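Local coordinates for protein peptidyl-prolyl cis-trans isomerase FKBP13, chloroplastic (Arabidopsis thaliana, PDB 1U79) that catalyses the cis-trans isomerization of proline peptide bonds in the chloroplast thylakoid lumen, providing the major activity of this kind there, and regulates accumulation of the Rieske protein, at residues 29-34 with 123-128; 39-44 with 115-120; 17-22 with 88-93; 57-62 with 72-77; 35-40 with 48-53. All blocks are in the same frame, centred on the assembly; numbering follows the deposited sequence.

Interaction 1 of 5, residues 29-34 with 123-128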
# COMPACT_ATOMS: atom_id res chain seq x y z
N LYS A 29 -9.89 6.45 -10.00
CA LYS A 29 -10.44 5.10 -10.05
C LYS A 29 -10.35 4.50 -11.45
O LYS A 29 -10.83 5.09 -12.42
CB LYS A 29 -11.91 5.17 -9.62
CG LYS A 29 -12.37 4.16 -8.60
CD LYS A 29 -12.70 2.82 -9.21
CE LYS A 29 -13.49 1.97 -8.22
NZ LYS A 29 -12.84 1.88 -6.89
N GLY A 30 -9.73 3.32 -11.57
CA GLY A 30 -9.62 2.65 -12.85
C GLY A 30 -8.45 2.99 -13.76
O GLY A 30 -8.31 2.40 -14.83
N GLN A 31 -7.61 3.93 -13.33
CA GLN A 31 -6.46 4.33 -14.13
C GLN A 31 -5.25 3.42 -13.92
O GLN A 31 -5.03 2.90 -12.83
CB GLN A 31 -6.07 5.77 -13.79
CG GLN A 31 -4.92 6.35 -14.59
CD GLN A 31 -4.90 7.88 -14.56
OE1 GLN A 31 -4.78 8.49 -13.50
NE2 GLN A 31 -5.02 8.50 -15.73
N LEU A 32 -4.48 3.23 -14.99
CA LEU A 32 -3.28 2.41 -14.91
C LEU A 32 -2.22 3.34 -14.35
O LEU A 32 -1.92 4.37 -14.97
CB LEU A 32 -2.84 1.93 -16.31
CG LEU A 32 -1.75 0.84 -16.30
CD1 LEU A 32 -2.35 -0.44 -15.76
CD2 LEU A 32 -1.21 0.61 -17.71
N ILE A 33 -1.65 3.00 -13.20
CA ILE A 33 -0.64 3.86 -12.59
C ILE A 33 0.65 3.12 -12.29
O ILE A 33 0.70 1.89 -12.37
CB ILE A 33 -1.15 4.46 -11.27
CG1 ILE A 33 -1.36 3.36 -10.23
CG2 ILE A 33 -2.45 5.22 -11.52
CD1 ILE A 33 -1.71 3.88 -8.84
N LYS A 34 1.67 3.88 -11.93
CA LYS A 34 2.99 3.34 -11.58
C LYS A 34 3.33 3.73 -10.15
O LYS A 34 3.11 4.88 -9.75
CB LYS A 34 4.09 3.94 -12.46
CG LYS A 34 4.05 3.62 -13.93
CD LYS A 34 5.26 4.24 -14.60
CE LYS A 34 5.33 3.94 -16.08
NZ LYS A 34 6.56 4.53 -16.70
N ILE A 123 4.87 4.11 -0.00
CA ILE A 123 4.44 4.15 -1.39
C ILE A 123 4.81 5.45 -2.09
O ILE A 123 4.58 6.55 -1.57
CB ILE A 123 2.91 3.95 -1.49
CG1 ILE A 123 2.53 2.61 -0.85
CG2 ILE A 123 2.47 4.00 -2.95
CD1 ILE A 123 1.10 2.18 -1.08
N GLU A 124 5.38 5.31 -3.27
CA GLU A 124 5.75 6.44 -4.09
C GLU A 124 4.89 6.37 -5.34
O GLU A 124 5.13 5.58 -6.25
CB GLU A 124 7.24 6.39 -4.44
CG GLU A 124 8.11 6.79 -3.25
CD GLU A 124 9.56 6.46 -3.43
OE1 GLU A 124 10.18 6.92 -4.42
OE2 GLU A 124 10.10 5.73 -2.58
N TYR A 125 3.84 7.20 -5.35
CA TYR A 125 2.90 7.27 -6.47
C TYR A 125 3.53 8.16 -7.53
O TYR A 125 3.50 9.39 -7.43
CB TYR A 125 1.57 7.86 -5.99
CG TYR A 125 0.54 8.07 -7.09
CD1 TYR A 125 -0.41 9.09 -6.99
CD2 TYR A 125 0.52 7.27 -8.23
CE1 TYR A 125 -1.35 9.31 -8.00
CE2 TYR A 125 -0.41 7.48 -9.25
CZ TYR A 125 -1.34 8.51 -9.12
OH TYR A 125 -2.25 8.73 -10.12
N ILE A 126 4.12 7.53 -8.54
CA ILE A 126 4.78 8.25 -9.62
C ILE A 126 3.77 8.97 -10.51
O ILE A 126 4.03 10.07 -10.99
CB ILE A 126 5.61 7.28 -10.50
CG1 ILE A 126 6.52 6.45 -9.60
CG2 ILE A 126 6.46 8.07 -11.51
CD1 ILE A 126 7.51 7.28 -8.80
N GLY A 127 2.63 8.33 -10.72
CA GLY A 127 1.59 8.92 -11.55
C GLY A 127 1.02 7.88 -12.50
O GLY A 127 1.23 6.68 -12.30
N LYS A 128 0.31 8.32 -13.53
CA LYS A 128 -0.28 7.38 -14.48
C LYS A 128 0.79 6.72 -15.33
O LYS A 128 1.86 7.30 -15.54
CB LYS A 128 -1.31 8.07 -15.37
CG LYS A 128 -0.81 9.30 -16.09
CD LYS A 128 -1.95 9.96 -16.85
CE LYS A 128 -1.53 11.30 -17.43
NZ LYS A 128 -2.69 12.01 -18.05
O HOH W 1 -4.55 7.65 -10.90

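Interaction 2 of 5, residues 39-44 with 115-120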
# COMPACT_ATOMS: atom_id res chain seq x y z
N GLY A 39 7.66 -2.80 1.17
CA GLY A 39 6.71 -3.34 2.12
C GLY A 39 7.47 -4.05 3.22
O GLY A 39 8.34 -4.89 2.94
N LYS A 40 7.15 -3.72 4.46
CA LYS A 40 7.80 -4.32 5.62
C LYS A 40 6.80 -4.79 6.66
O LYS A 40 5.67 -4.27 6.74
CB LYS A 40 8.71 -3.31 6.32
CG LYS A 40 9.69 -2.55 5.47
CD LYS A 40 10.36 -1.50 6.36
CE LYS A 40 11.42 -0.69 5.62
NZ LYS A 40 11.91 0.42 6.49
N LEU A 41 7.22 -5.74 7.47
CA LEU A 41 6.39 -6.25 8.55
C LEU A 41 6.70 -5.30 9.71
O LEU A 41 7.61 -4.48 9.61
CB LEU A 41 6.79 -7.68 8.91
CG LEU A 41 6.60 -8.73 7.81
CD1 LEU A 41 7.09 -10.11 8.30
CD2 LEU A 41 5.12 -8.80 7.43
N GLU A 42 5.97 -5.43 10.81
CA GLU A 42 6.17 -4.55 11.96
C GLU A 42 7.47 -4.75 12.73
O GLU A 42 7.72 -4.07 13.72
CB GLU A 42 4.99 -4.67 12.92
CG GLU A 42 3.78 -3.87 12.50
CD GLU A 42 3.99 -2.37 12.65
OE1 GLU A 42 4.95 -1.96 13.34
OE2 GLU A 42 3.18 -1.60 12.08
N ASN A 43 8.32 -5.67 12.29
CA ASN A 43 9.58 -5.89 12.97
C ASN A 43 10.70 -5.30 12.12
O ASN A 43 11.88 -5.40 12.46
CB ASN A 43 9.81 -7.39 13.22
CG ASN A 43 9.98 -8.17 11.94
OD1 ASN A 43 9.52 -7.75 10.88
ND2 ASN A 43 10.64 -9.31 12.03
N GLY A 44 10.31 -4.68 11.02
CA GLY A 44 11.28 -4.06 10.13
C GLY A 44 11.72 -4.92 8.96
O GLY A 44 12.45 -4.45 8.10
N PRO A 115 0.44 -15.06 9.03
CA PRO A 115 -1.00 -14.86 9.14
C PRO A 115 -1.26 -13.67 10.08
O PRO A 115 -0.49 -13.44 11.02
CB PRO A 115 -1.49 -16.17 9.76
CG PRO A 115 -0.50 -17.20 9.22
CD PRO A 115 0.82 -16.46 9.34
N ALA A 116 -2.31 -12.90 9.79
CA ALA A 116 -2.72 -11.76 10.61
C ALA A 116 -1.67 -10.67 10.73
O ALA A 116 -1.56 -10.00 11.76
CB ALA A 116 -3.11 -12.25 12.02
N SER A 117 -0.91 -10.47 9.65
CA SER A 117 0.12 -9.46 9.63
C SER A 117 -0.35 -8.05 9.28
O SER A 117 -1.04 -7.85 8.29
CB SER A 117 1.23 -9.84 8.63
OG SER A 117 1.97 -10.97 9.06
N VAL A 118 0.04 -7.09 10.10
CA VAL A 118 -0.23 -5.69 9.80
C VAL A 118 0.92 -5.39 8.85
O VAL A 118 2.06 -5.77 9.11
CB VAL A 118 -0.08 -4.80 11.04
CG1 VAL A 118 -0.10 -3.33 10.62
CG2 VAL A 118 -1.19 -5.09 12.04
N LEU A 119 0.64 -4.73 7.73
CA LEU A 119 1.70 -4.43 6.79
C LEU A 119 2.03 -2.95 6.72
O LEU A 119 1.15 -2.10 6.82
CB LEU A 119 1.30 -4.91 5.39
CG LEU A 119 0.81 -6.36 5.28
CD1 LEU A 119 0.53 -6.67 3.81
CD2 LEU A 119 1.88 -7.30 5.84
N LEU A 120 3.30 -2.63 6.55
CA LEU A 120 3.69 -1.24 6.43
C LEU A 120 4.25 -1.06 5.03
O LEU A 120 5.09 -1.85 4.59
CB LEU A 120 4.77 -0.87 7.45
CG LEU A 120 4.34 -0.68 8.91
CD1 LEU A 120 5.59 -0.44 9.77
CD2 LEU A 120 3.40 0.50 9.04
O HOH W 2 3.73 -7.02 10.54

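Interaction 3 of 5, residues 17-22 with 88-93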
# COMPACT_ATOMS: atom_id res chain seq x y z
N CYS A 17 0.14 8.43 6.59
CA CYS A 17 0.82 9.68 6.87
C CYS A 17 1.44 10.05 5.54
O CYS A 17 2.10 9.22 4.91
CB CYS A 17 1.91 9.53 7.95
SG CYS A 17 3.25 8.37 7.56
N ASP A 18 1.21 11.28 5.09
CA ASP A 18 1.79 11.74 3.84
C ASP A 18 3.15 12.38 4.10
O ASP A 18 3.24 13.55 4.48
CB ASP A 18 0.85 12.75 3.14
CG ASP A 18 -0.26 12.06 2.36
OD1 ASP A 18 0.00 10.99 1.77
OD2 ASP A 18 -1.39 12.58 2.33
N LYS A 19 4.20 11.59 3.93
CA LYS A 19 5.57 12.06 4.14
C LYS A 19 5.88 13.21 3.18
O LYS A 19 6.57 14.16 3.52
CB LYS A 19 6.56 10.91 3.95
CG LYS A 19 6.39 9.80 4.98
CD LYS A 19 7.49 8.75 4.85
CE LYS A 19 7.64 7.95 6.14
NZ LYS A 19 8.76 6.97 6.05
N VAL A 20 5.37 13.09 1.96
CA VAL A 20 5.54 14.14 0.97
C VAL A 20 4.25 14.21 0.17
O VAL A 20 3.85 13.24 -0.46
CB VAL A 20 6.70 13.87 0.00
CG1 VAL A 20 6.82 15.04 -0.98
CG2 VAL A 20 8.01 13.70 0.77
N VAL A 21 3.58 15.36 0.23
CA VAL A 21 2.34 15.55 -0.50
C VAL A 21 2.64 15.71 -1.99
O VAL A 21 3.54 16.47 -2.35
CB VAL A 21 1.59 16.80 -0.01
CG1 VAL A 21 0.32 17.01 -0.83
CG2 VAL A 21 1.29 16.67 1.47
N GLY A 22 1.90 15.00 -2.83
CA GLY A 22 2.12 15.08 -4.27
C GLY A 22 1.97 16.50 -4.81
O GLY A 22 1.43 17.37 -4.13
N LYS A 88 4.48 10.75 -1.60
CA LYS A 88 5.09 9.62 -0.90
C LYS A 88 4.28 9.44 0.36
O LYS A 88 4.18 10.35 1.18
CB LYS A 88 6.54 9.90 -0.52
CG LYS A 88 7.18 8.77 0.30
CD LYS A 88 8.59 9.15 0.70
CE LYS A 88 9.27 8.03 1.48
NZ LYS A 88 10.61 8.47 1.91
N ARG A 89 3.69 8.26 0.50
CA ARG A 89 2.84 7.97 1.63
C ARG A 89 3.21 6.68 2.33
O ARG A 89 3.61 5.70 1.70
CB ARG A 89 1.38 7.88 1.15
CG ARG A 89 0.40 7.38 2.22
CD ARG A 89 -1.05 7.44 1.75
NE ARG A 89 -1.53 8.81 1.61
CZ ARG A 89 -2.77 9.13 1.29
NH1 ARG A 89 -3.12 10.41 1.19
NH2 ARG A 89 -3.68 8.18 1.07
N THR A 90 3.08 6.68 3.65
CA THR A 90 3.35 5.48 4.40
C THR A 90 1.98 4.95 4.77
O THR A 90 1.09 5.73 5.15
CB THR A 90 4.16 5.76 5.68
OG1 THR A 90 5.44 6.29 5.32
CG2 THR A 90 4.37 4.49 6.47
N LEU A 91 1.78 3.65 4.63
CA LEU A 91 0.50 3.04 4.95
C LEU A 91 0.67 1.93 5.97
O LEU A 91 1.60 1.12 5.87
CB LEU A 91 -0.16 2.43 3.71
CG LEU A 91 -0.72 3.28 2.57
CD1 LEU A 91 -1.20 2.32 1.47
CD2 LEU A 91 -1.89 4.15 3.06
N ARG A 92 -0.24 1.89 6.94
CA ARG A 92 -0.27 0.84 7.96
C ARG A 92 -1.57 0.11 7.65
O ARG A 92 -2.66 0.68 7.80
CB ARG A 92 -0.30 1.41 9.37
CG ARG A 92 -0.32 0.32 10.44
CD ARG A 92 0.22 0.85 11.79
NE ARG A 92 0.24 -0.21 12.81
CZ ARG A 92 -0.85 -0.59 13.47
NH1 ARG A 92 -2.00 -0.00 13.21
NH2 ARG A 92 -0.79 -1.56 14.36
N ILE A 93 -1.45 -1.15 7.25
CA ILE A 93 -2.61 -1.93 6.84
C ILE A 93 -2.95 -3.11 7.74
O ILE A 93 -2.16 -4.04 7.86
CB ILE A 93 -2.39 -2.48 5.40
CG1 ILE A 93 -1.99 -1.33 4.46
CG2 ILE A 93 -3.66 -3.19 4.91
CD1 ILE A 93 -1.75 -1.74 3.03

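Interaction 4 of 5, residues 57-62 with 72-77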
# COMPACT_ATOMS: atom_id res chain seq x y z
N LEU A 57 5.79 -0.88 -9.86
CA LEU A 57 4.67 -1.76 -10.12
C LEU A 57 3.68 -1.01 -10.99
O LEU A 57 3.28 0.11 -10.65
CB LEU A 57 4.00 -2.18 -8.81
CG LEU A 57 2.83 -3.15 -8.94
CD1 LEU A 57 3.36 -4.52 -9.36
CD2 LEU A 57 2.07 -3.25 -7.62
N THR A 58 3.31 -1.59 -12.13
CA THR A 58 2.33 -0.97 -13.01
C THR A 58 1.03 -1.75 -12.82
O THR A 58 1.00 -2.97 -13.00
CB THR A 58 2.80 -1.01 -14.48
OG1 THR A 58 3.97 -0.18 -14.63
CG2 THR A 58 1.70 -0.50 -15.41
N PHE A 59 -0.03 -1.07 -12.41
CA PHE A 59 -1.32 -1.73 -12.16
C PHE A 59 -2.47 -0.73 -12.17
O PHE A 59 -2.23 0.48 -12.10
CB PHE A 59 -1.28 -2.41 -10.78
CG PHE A 59 -1.15 -1.43 -9.62
CD1 PHE A 59 -2.22 -1.20 -8.77
CD2 PHE A 59 0.04 -0.74 -9.40
CE1 PHE A 59 -2.11 -0.29 -7.71
CE2 PHE A 59 0.17 0.16 -8.35
CZ PHE A 59 -0.92 0.39 -7.50
N ARG A 60 -3.71 -1.20 -12.30
CA ARG A 60 -4.81 -0.24 -12.24
C ARG A 60 -5.28 -0.15 -10.81
O ARG A 60 -5.37 -1.14 -10.10
CB ARG A 60 -6.03 -0.55 -13.11
CG ARG A 60 -6.14 -1.84 -13.83
CD ARG A 60 -6.86 -1.48 -15.13
NE ARG A 60 -5.98 -0.55 -15.81
CZ ARG A 60 -6.37 0.50 -16.53
NH1 ARG A 60 -7.65 0.78 -16.69
NH2 ARG A 60 -5.44 1.29 -17.05
N ILE A 61 -5.59 1.07 -10.41
CA ILE A 61 -6.01 1.33 -9.06
C ILE A 61 -7.53 1.31 -8.91
O ILE A 61 -8.26 1.70 -9.82
CB ILE A 61 -5.45 2.69 -8.61
CG1 ILE A 61 -5.78 2.95 -7.14
CG2 ILE A 61 -5.99 3.81 -9.52
CD1 ILE A 61 -4.94 2.11 -6.19
N GLY A 62 -7.98 0.82 -7.76
CA GLY A 62 -9.39 0.79 -7.45
C GLY A 62 -10.25 -0.31 -8.04
O GLY A 62 -11.48 -0.22 -7.98
N GLN A 72 -7.75 1.36 -1.23
CA GLN A 72 -8.28 2.37 -0.33
C GLN A 72 -7.18 3.35 0.11
O GLN A 72 -7.42 4.55 0.21
CB GLN A 72 -8.90 1.73 0.92
CG GLN A 72 -9.96 0.68 0.62
CD GLN A 72 -10.61 0.12 1.88
OE1 GLN A 72 -10.14 0.36 2.99
NE2 GLN A 72 -11.68 -0.64 1.70
N GLY A 73 -5.98 2.82 0.34
CA GLY A 73 -4.87 3.64 0.78
C GLY A 73 -4.32 4.61 -0.23
O GLY A 73 -3.70 5.61 0.15
N ILE A 74 -4.53 4.34 -1.52
CA ILE A 74 -4.03 5.21 -2.57
C ILE A 74 -5.15 6.05 -3.19
O ILE A 74 -4.99 7.23 -3.49
CB ILE A 74 -3.36 4.38 -3.68
CG1 ILE A 74 -2.14 3.65 -3.11
CG2 ILE A 74 -2.95 5.27 -4.85
CD1 ILE A 74 -1.58 2.58 -4.04
N LEU A 75 -6.31 5.43 -3.37
CA LEU A 75 -7.45 6.12 -3.98
C LEU A 75 -8.25 6.87 -2.92
O LEU A 75 -8.99 7.81 -3.24
CB LEU A 75 -8.35 5.09 -4.67
CG LEU A 75 -9.22 5.57 -5.82
CD1 LEU A 75 -8.35 6.17 -6.92
CD2 LEU A 75 -10.01 4.39 -6.37
N GLY A 76 -8.11 6.45 -1.67
CA GLY A 76 -8.85 7.11 -0.61
C GLY A 76 -10.05 6.28 -0.20
O GLY A 76 -10.49 5.40 -0.93
N SER A 77 -10.56 6.59 0.99
CA SER A 77 -11.70 5.90 1.59
C SER A 77 -12.19 6.84 2.70
O SER A 77 -11.70 7.95 2.82
CB SER A 77 -11.22 4.57 2.19
OG SER A 77 -12.30 3.75 2.60

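Interaction 5 of 5, residues 35-40 with 48-53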
# COMPACT_ATOMS: atom_id res chain seq x y z
N ALA A 35 3.88 2.79 -9.40
CA ALA A 35 4.27 3.08 -8.04
C ALA A 35 5.48 2.28 -7.60
O ALA A 35 5.59 1.09 -7.88
CB ALA A 35 3.12 2.80 -7.08
N HIS A 36 6.41 2.96 -6.93
CA HIS A 36 7.57 2.28 -6.37
C HIS A 36 7.13 2.04 -4.93
O HIS A 36 6.27 2.77 -4.42
CB HIS A 36 8.80 3.18 -6.43
CG HIS A 36 9.65 2.93 -7.64
ND1 HIS A 36 10.28 1.73 -7.86
CD2 HIS A 36 9.94 3.72 -8.70
CE1 HIS A 36 10.92 1.78 -9.02
NE2 HIS A 36 10.73 2.98 -9.55
N TYR A 37 7.67 1.02 -4.28
CA TYR A 37 7.27 0.73 -2.92
C TYR A 37 8.21 -0.20 -2.18
O TYR A 37 8.99 -0.93 -2.78
CB TYR A 37 5.87 0.08 -2.91
CG TYR A 37 5.85 -1.32 -3.51
CD1 TYR A 37 5.75 -1.51 -4.89
CD2 TYR A 37 5.99 -2.45 -2.70
CE1 TYR A 37 5.81 -2.79 -5.45
CE2 TYR A 37 6.04 -3.74 -3.25
CZ TYR A 37 5.96 -3.90 -4.62
OH TYR A 37 6.04 -5.16 -5.16
N VAL A 38 8.10 -0.16 -0.86
CA VAL A 38 8.85 -1.02 0.04
C VAL A 38 7.83 -1.48 1.07
O VAL A 38 7.19 -0.67 1.74
CB VAL A 38 9.99 -0.29 0.79
CG1 VAL A 38 10.59 -1.24 1.83
CG2 VAL A 38 11.07 0.15 -0.20
N GLY A 39 7.66 -2.80 1.17
CA GLY A 39 6.71 -3.34 2.12
C GLY A 39 7.47 -4.05 3.22
O GLY A 39 8.34 -4.89 2.94
N LYS A 40 7.15 -3.72 4.46
CA LYS A 40 7.80 -4.32 5.62
C LYS A 40 6.80 -4.79 6.66
O LYS A 40 5.67 -4.27 6.74
CB LYS A 40 8.71 -3.31 6.32
CG LYS A 40 9.69 -2.55 5.47
CD LYS A 40 10.36 -1.50 6.36
CE LYS A 40 11.42 -0.69 5.62
NZ LYS A 40 11.91 0.42 6.49
N ASP A 48 9.05 -7.32 0.53
CA ASP A 48 8.92 -7.06 -0.90
C ASP A 48 9.12 -5.58 -1.21
O ASP A 48 8.84 -4.72 -0.37
CB ASP A 48 7.54 -7.50 -1.39
CG ASP A 48 7.36 -7.32 -2.90
OD1 ASP A 48 8.36 -7.40 -3.65
OD2 ASP A 48 6.21 -7.12 -3.34
N SER A 49 9.63 -5.31 -2.40
CA SER A 49 9.85 -3.94 -2.84
C SER A 49 10.01 -3.90 -4.35
O SER A 49 10.49 -4.86 -4.96
CB SER A 49 11.08 -3.33 -2.16
OG SER A 49 12.29 -3.74 -2.77
N SER A 50 9.58 -2.80 -4.95
CA SER A 50 9.69 -2.62 -6.39
C SER A 50 11.17 -2.58 -6.75
O SER A 50 11.59 -3.08 -7.80
CB SER A 50 9.04 -1.30 -6.80
OG SER A 50 9.53 -0.24 -5.99
N TYR A 51 11.95 -1.96 -5.86
CA TYR A 51 13.40 -1.83 -6.04
C TYR A 51 14.06 -3.19 -6.18
O TYR A 51 14.96 -3.37 -7.01
CB TYR A 51 13.99 -1.07 -4.85
CG TYR A 51 13.41 0.32 -4.72
CD1 TYR A 51 13.75 1.32 -5.64
CD2 TYR A 51 12.46 0.62 -3.74
CE1 TYR A 51 13.16 2.58 -5.59
CE2 TYR A 51 11.86 1.89 -3.68
CZ TYR A 51 12.22 2.85 -4.61
OH TYR A 51 11.63 4.10 -4.57
N ASN A 52 13.62 -4.15 -5.38
CA ASN A 52 14.18 -5.50 -5.44
C ASN A 52 13.78 -6.15 -6.77
O ASN A 52 14.51 -7.00 -7.30
CB ASN A 52 13.66 -6.34 -4.27
CG ASN A 52 14.28 -7.74 -4.24
OD1 ASN A 52 15.50 -7.89 -4.09
ND2 ASN A 52 13.44 -8.76 -4.38
N ARG A 53 12.64 -5.73 -7.31
CA ARG A 53 12.16 -6.26 -8.58
C ARG A 53 12.78 -5.51 -9.74
O ARG A 53 12.68 -5.94 -10.89
CB ARG A 53 10.63 -6.16 -8.65
CG ARG A 53 9.90 -6.99 -7.59
CD ARG A 53 8.40 -6.72 -7.56
NE ARG A 53 7.75 -7.49 -6.50
CZ ARG A 53 7.13 -8.65 -6.69
NH1 ARG A 53 6.58 -9.28 -5.65
NH2 ARG A 53 7.04 -9.18 -7.90

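Interaction 1 of 5, residues 29-34 with 123-128
In the curled antiparallel sheet of the FKBP fold, the C-terminal strand 119-128 runs beside the start of strand 32-40, and residues 123-128 and 29-34 are where the two meet near the chain's end. The first residue of 123-128 to reach across is Tyr125. With CG anti to the backbone N (chi1 176°), its ring crosses Ile33 at about a right angle, CE2 lying 3.7 Å from Ile33 CB while CG2 and CD1 of the same isoleucine also come against Tyr125 CE2. Its hydroxyl shares a water with Gln31: the water lies 2.7 Å from Tyr125 OH and donates to Gln31 OE1. Ile126 follows, its N giving a bent bond (137°) to Lys34 O, which it meets from above the carbonyl plane. Gly127 O then accepts from Lys34 N at 2.9 Å, nearly along the C=O axis and almost straight at 165°. The backbone angles of Gly127 would press any CB against the preceding carbonyl oxygen. At Lys128 the chains draw together, its CA 4.0 Å from Ile33 CA, and the side chains diverge. Lys128 instead crosses Gln31 obliquely, bringing its CD to 3.6 Å from Gln31 NE2.

Interaction 2 of 5, residues 39-44 with 115-120
The backbones of 39-44 and 115-120 meet briefly and then part: measured from end to end, residues 39-42 and 117-120 point 117° apart. Lys40 and Leu120 form an antiparallel hydrogen-bonded pair, in which Lys40 N gives a nearly straight bond (171°) of 2.8 Å to Leu120 O and Leu120 N returns one to Lys40 O. Both donors approach nearly along the C=O axis. Leu120 O has a second neighbour in Gly39, whose CA makes a CA-H...O contact of 3.3 Å. Toward the turn the ladder stops, and a water takes over, accepting from Glu42 N and donating to Val118 O at 2.5 Å. The split coincides with a type I beta turn from Leu41 to Gly44, closed by Gly44 N on Leu41 O, through which strand 32-40 heads for strand 46-49. This is one end of the curled FKBP sheet, where strand 119-128 enters between strands 32-40 and 88-93. The side chains form two groups. In one, Leu41 and Leu119 lie side by side, pointing the same way, their CD2 atoms 3.9 Å apart; Phe47 touches both. In the other, Glu42 bends at chi2 (-71°) so that its side chain crosses that of Leu120 at about a right angle, OE2 resting 3.5 Å from Leu120 CG and 4.0 Å from Val118 CG1. That apolar bed lies beside Arg92, whose NE forms a long, weak ion pair with Glu42 OE2. Ser117 OG, 4.2 Å from Leu41 CD2, spends its hydrogen bond on Pro114 O.

Interaction 3 of 5, residues 17-22 with 88-93
A classic beta bulge interrupts the pairing of 17-22 with 88-93: two residues, Lys19 and Val20, stand opposite the single Lys88, just where segment 17-22 turns a corner, at Lys19. Val20 and Lys88 bond reciprocally through their backbones, Lys88 N reaching Val20 O at 2.8 Å. On the far side of the bulge Cys17 and Thr90 do the same, with Thr90 N to Cys17 O the straighter bond (173°). Between them Asp18 and Arg89 lie side by side in a salt bridge. Arg89, bent at chi3 (-69°), grips side-on: NE meets OD1 of Asp18 at 2.7 Å from above the carboxylate plane, while NH1 meets the syn lone pair of Asp18 OD2 at 3.0 Å. NH2 turns to the carbonyl oxygens of Gly73 and Pro81, tying the sheet to helix 68-75 and the loop after it. A leucine in place of Arg89 would probably leave the Asp18 carboxylate without its charged partner and lose this link. On the other face Cys17 SG, held in a disulfide with Cys5, packs 3.3 Å from Thr90 CB, and Thr90 OG1 bonds Asp122. The bulge marks where the chain leaves strand 15-18, whose antiparallel pairing with 88-93 adds it to the curled FKBP sheet.

Interaction 4 of 5, residues 57-62 with 72-77
Helix 68-75 lies across the concave side of the FKBP sheet, and the contact of 57-62 with 72-77 is the place where the last turn of this helix presses on the end of strand 57-60 and the two residues after it. No hydrogen bond crosses between the two segments, so the seam is wholly apolar. Its hub is Ile61, which points toward the helix with CG1 anti to the backbone N (chi1 -175°). From there its CD1 reaches Ile74 CB at 3.7 Å, also touching CG2 and CD1 of that residue, while its CG1 lies 4.1 Å from Leu75 CD1; both helix residues are crossed obliquely. An alanine here would remove CG1, CG2 and CD1 and would probably loosen the grip on Ile74 and Leu75 together. Phe59 makes a lighter contact, tip to tip with Ile74: the methyl CD1 of Ile74 stands at the edge of the ring, 4.1 Å from Phe59 CZ. The same ring meets Trp70, whose counterpart in well-studied FKBPs floors the ligand pocket, so this layer probably backs that site. Polar bonds flank the apolar seam instead of crossing it. Asp71 OD1 accepts from Gly62 N, Lys29 NZ reaches Gly62 O, and Gly73 O receives Arg89 NH2. The helix ends at Leu75, and Gly76 is the first residue to leave helical angles, with a positive phi (102°). The remaining contact is between backbone and side chain. Gly62 has no side chain to hold Leu75 off, and a CB in its place would clash with the methyl that now rests there, Leu75 CD2, 3.8 Å from Gly62 CA.

Interaction 5 of 5, residues 35-40 with 48-53
Asp48 is held by two side chains at once. Tyr37 OH donates to its OD2 at 2.7 Å, from above the carboxylate plane, and Arg53 NE forms a salt bridge with OD1, using the syn lone pair, at 2.9 Å. The tyrosine gets there from the crowded position between backbone N and carbonyl carbon (chi1 68°), which carries its ring across to residues 48-50. With a guanidinium and a hydroxyl donor beside it, the carboxylate would probably stay ionised and held in orientation. Ser50 OG is gripped as firmly: it accepts from Tyr37 N at 2.8 Å and lies at the edge of the His36 ring, bonded to ND1 at 2.8 Å. Ser50 N in turn donates to Tyr37 O, and Gly39 N gives Asp48 O a bond of 2.7 Å. These backbone bonds belong to the beta hairpin of strands 32-40 and 46-49, which here runs straight into a short, weakly bonded helix N-capped by Ser49, its OG accepting from Asn52 N. In well-studied FKBPs the counterparts of Tyr37 and Asp48 line the ligand pocket, and the edge-to-face meeting of Tyr37 with Trp70 is consistent with that. Packing completes the contact. Ser50 N sits over the centre of the Tyr37 ring. His36 and Tyr51 form an offset stack, centroids 4.7 Å apart and planes at 9°, and Val38 CG2 touches the Tyr51 edge at CD2, 3.8 Å away.

Strand 32-40 is the shared element: interactions 1 and 2 pair its two ends with strand 119-128, their centres about 23 Å apart on opposite sides of the chain's centre, while interaction 5 folds the strand onto its hairpin partner. Interaction 3 adds strand 15-18 to strand 88-93, the neighbour of strand 119-128 on its other side, and is bonded to interaction 1 through Ile123 N and Arg89 O. Interaction 4 is the buried one and purely apolar, under the sheet; its centre is about 7 Å from that of interaction 1, which it meets through Ile33 N and Phe59 O. The others are only partly buried and rely on backbone ladders, with one bridging water in each of interactions 1 and 2 and carboxylate salt bridges within interactions 3 and 5.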